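Local coordinates for protein serine protease pet (Escherichia coli, PDB 4OM9) that probably acts as a secreted serine protease, the passenger domain of an autotransporter enterotoxin from enteroaggregative Escherichia coli, at residues M96-D101 with P244-T249. Numbering follows the deposited sequence.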
loop_
_atom_site.group_PDB
_atom_site.type_symbol
_atom_site.label_atom_id
_atom_site.label_comp_id
_atom_site.label_asym_id
_atom_site.label_seq_id
_atom_site.Cartn_x
_atom_site.Cartn_y
_atom_site.Cartn_z
ATOM N N MET A 96 20.926 -30.872 -26.479
ATOM C CA MET A 96 21.528 -32.159 -26.208
ATOM C C MET A 96 20.566 -32.970 -25.340
ATOM O O MET A 96 19.766 -32.441 -24.561
ATOM C CB MET A 96 22.898 -32.015 -25.534
ATOM C CG MET A 96 24.077 -31.956 -26.504
ATOM S SD MET A 96 25.682 -31.763 -25.685
ATOM C CE MET A 96 25.756 -33.274 -24.767
ATOM N N THR A 97 20.683 -34.276 -25.478
ATOM C CA THR A 97 19.622 -35.182 -25.131
ATOM C C THR A 97 20.269 -36.441 -24.609
ATOM O O THR A 97 21.336 -36.835 -25.080
ATOM C CB THR A 97 18.725 -35.436 -26.356
ATOM O OG1 THR A 97 17.513 -34.673 -26.215
ATOM C CG2 THR A 97 18.424 -36.896 -26.547
ATOM N N THR A 98 19.641 -37.041 -23.603
ATOM C CA THR A 98 20.267 -38.102 -22.842
ATOM C C THR A 98 19.316 -39.289 -22.789
ATOM O O THR A 98 18.103 -39.099 -22.869
ATOM C CB THR A 98 20.623 -37.581 -21.431
ATOM O OG1 THR A 98 21.997 -37.840 -21.130
ATOM C CG2 THR A 98 19.718 -38.163 -20.357
ATOM N N GLY A 99 19.852 -40.504 -22.684
ATOM C CA GLY A 99 19.038 -41.711 -22.637
ATOM C C GLY A 99 17.981 -41.687 -21.532
ATOM O O GLY A 99 16.923 -42.318 -21.631
ATOM N N ASN A 100 18.270 -40.944 -20.473
ATOM C CA ASN A 100 17.332 -40.758 -19.383
ATOM C C ASN A 100 16.292 -39.646 -19.672
ATOM O O ASN A 100 15.561 -39.238 -18.755
ATOM C CB ASN A 100 18.100 -40.442 -18.094
ATOM C CG ASN A 100 17.348 -40.872 -16.832
ATOM O OD1 ASN A 100 16.686 -41.922 -16.798
ATOM N ND2 ASN A 100 17.462 -40.058 -15.786
ATOM N N ASP A 101 16.258 -39.170 -20.930
ATOM C CA ASP A 101 15.198 -38.285 -21.459
ATOM C C ASP A 101 15.465 -36.830 -21.078
ATOM O O ASP A 101 14.583 -35.967 -21.149
ATOM C CB ASP A 101 13.805 -38.745 -20.973
ATOM C CG ASP A 101 12.649 -37.970 -21.606
ATOM O OD1 ASP A 101 12.763 -37.525 -22.761
ATOM O OD2 ASP A 101 11.599 -37.813 -20.934
ATOM N N PRO A 244 16.122 -36.443 -13.523
ATOM C CA PRO A 244 16.986 -35.628 -12.667
ATOM C C PRO A 244 17.813 -34.664 -13.489
ATOM O O PRO A 244 18.387 -35.086 -14.506
ATOM C CB PRO A 244 17.885 -36.660 -11.977
ATOM C CG PRO A 244 17.151 -37.969 -12.119
ATOM C CD PRO A 244 16.458 -37.875 -13.441
ATOM N N PHE A 245 17.889 -33.404 -13.069
ATOM C CA PHE A 245 18.690 -32.425 -13.809
ATOM C C PHE A 245 20.120 -32.905 -14.035
ATOM O O PHE A 245 20.761 -33.407 -13.117
ATOM C CB PHE A 245 18.745 -31.073 -13.088
ATOM C CG PHE A 245 19.787 -30.147 -13.662
ATOM C CD1 PHE A 245 19.520 -29.418 -14.806
ATOM C CD2 PHE A 245 21.044 -30.045 -13.085
ATOM C CE1 PHE A 245 20.483 -28.578 -15.353
ATOM C CE2 PHE A 245 21.999 -29.211 -13.617
ATOM C CZ PHE A 245 21.721 -28.475 -14.755
ATOM N N ASP A 246 20.633 -32.700 -15.243
ATOM C CA ASP A 246 21.936 -33.271 -15.622
ATOM C C ASP A 246 22.960 -32.182 -15.975
ATOM O O ASP A 246 22.947 -31.643 -17.072
ATOM C CB ASP A 246 21.746 -34.244 -16.790
ATOM C CG ASP A 246 23.056 -34.833 -17.310
ATOM O OD1 ASP A 246 24.163 -34.486 -16.842
ATOM O OD2 ASP A 246 22.965 -35.673 -18.221
ATOM N N SER A 247 23.865 -31.924 -15.035
ATOM C CA SER A 247 24.924 -30.930 -15.161
ATOM C C SER A 247 25.900 -31.163 -16.310
ATOM O O SER A 247 26.228 -30.255 -17.075
ATOM C CB SER A 247 25.724 -30.890 -13.866
ATOM O OG SER A 247 25.390 -29.742 -13.119
ATOM N N LYS A 248 26.398 -32.384 -16.377
ATOM C CA LYS A 248 27.387 -32.778 -17.352
ATOM C C LYS A 248 26.915 -32.535 -18.777
ATOM O O LYS A 248 27.630 -31.944 -19.579
ATOM C CB LYS A 248 27.728 -34.256 -17.151
ATOM C CG LYS A 248 28.650 -34.841 -18.196
ATOM C CD LYS A 248 28.798 -36.347 -17.972
ATOM C CE LYS A 248 29.804 -36.939 -18.932
ATOM N NZ LYS A 248 29.533 -36.489 -20.335
ATOM N N THR A 249 25.716 -33.001 -19.098
ATOM C CA THR A 249 25.161 -32.814 -20.433
ATOM C C THR A 249 24.822 -31.341 -20.663
ATOM O O THR A 249 25.022 -30.804 -21.753
ATOM C CB THR A 249 23.901 -33.678 -20.639
ATOM O OG1 THR A 249 24.206 -35.051 -20.343
ATOM C CG2 THR A 249 23.390 -33.561 -22.074
HETATM O O HOH W 1 18.985 -37.734 -15.914
#
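The N-capped start of helix 247-255, which follows strand 239-244 of an antiparallel sheet in the chymotrypsin-like (PA clan) protease fold, meets the end of strand 88-97 and its type I turn (Thr98 to Asp101) through Thr249, Asp246 and Pro244 against Met96, Thr98 and Asn100. Thr249 holds its CG2 anti to the backbone N, and this methyl touches both ends of the Met96 side chain: CB at 3.8 Å and, where the chain bends back at chi3 (63°), CE at 3.6 Å. Leu253 and Glu252 of the same helix also touch Met96. The other branch of Thr249 turns to the cap: OG1 donates to Asp246 OD2 at a modelled 2.5 Å, a doubtfully short length, while Thr249 N gives Asp246 OD1 a nearly straight bond of 3.1 Å. Both donors stand well above the carboxylate plane (51° and 60°). Thr98 OG1 comes to 3.6 Å from Thr249 OG1 and 3.8 Å from Asp246 OD2. Further along, the side chains of Asn100 and Pro244 cross at about a right angle, with Asn100 ND2 3.4 Å from Pro244 CD. A water accepts from Asn100 ND2 (2.8 Å) and donates to Pro244 O; Lys190 NZ bonds Asn100 OD1, and Asn189 O bonds ND2. Next in the turn, Asp101 OD1 bonds the backbone N of His72 and OD2 bonds His229 ND1, consistent with the triad aspartate of chymotrypsin-like proteases. No direct hydrogen bond joins the segments: apolar contact at Met96, close approaches at Thr98 and Asn100 and one bridging water link them, while the Asp246 carboxylate caps its own helix.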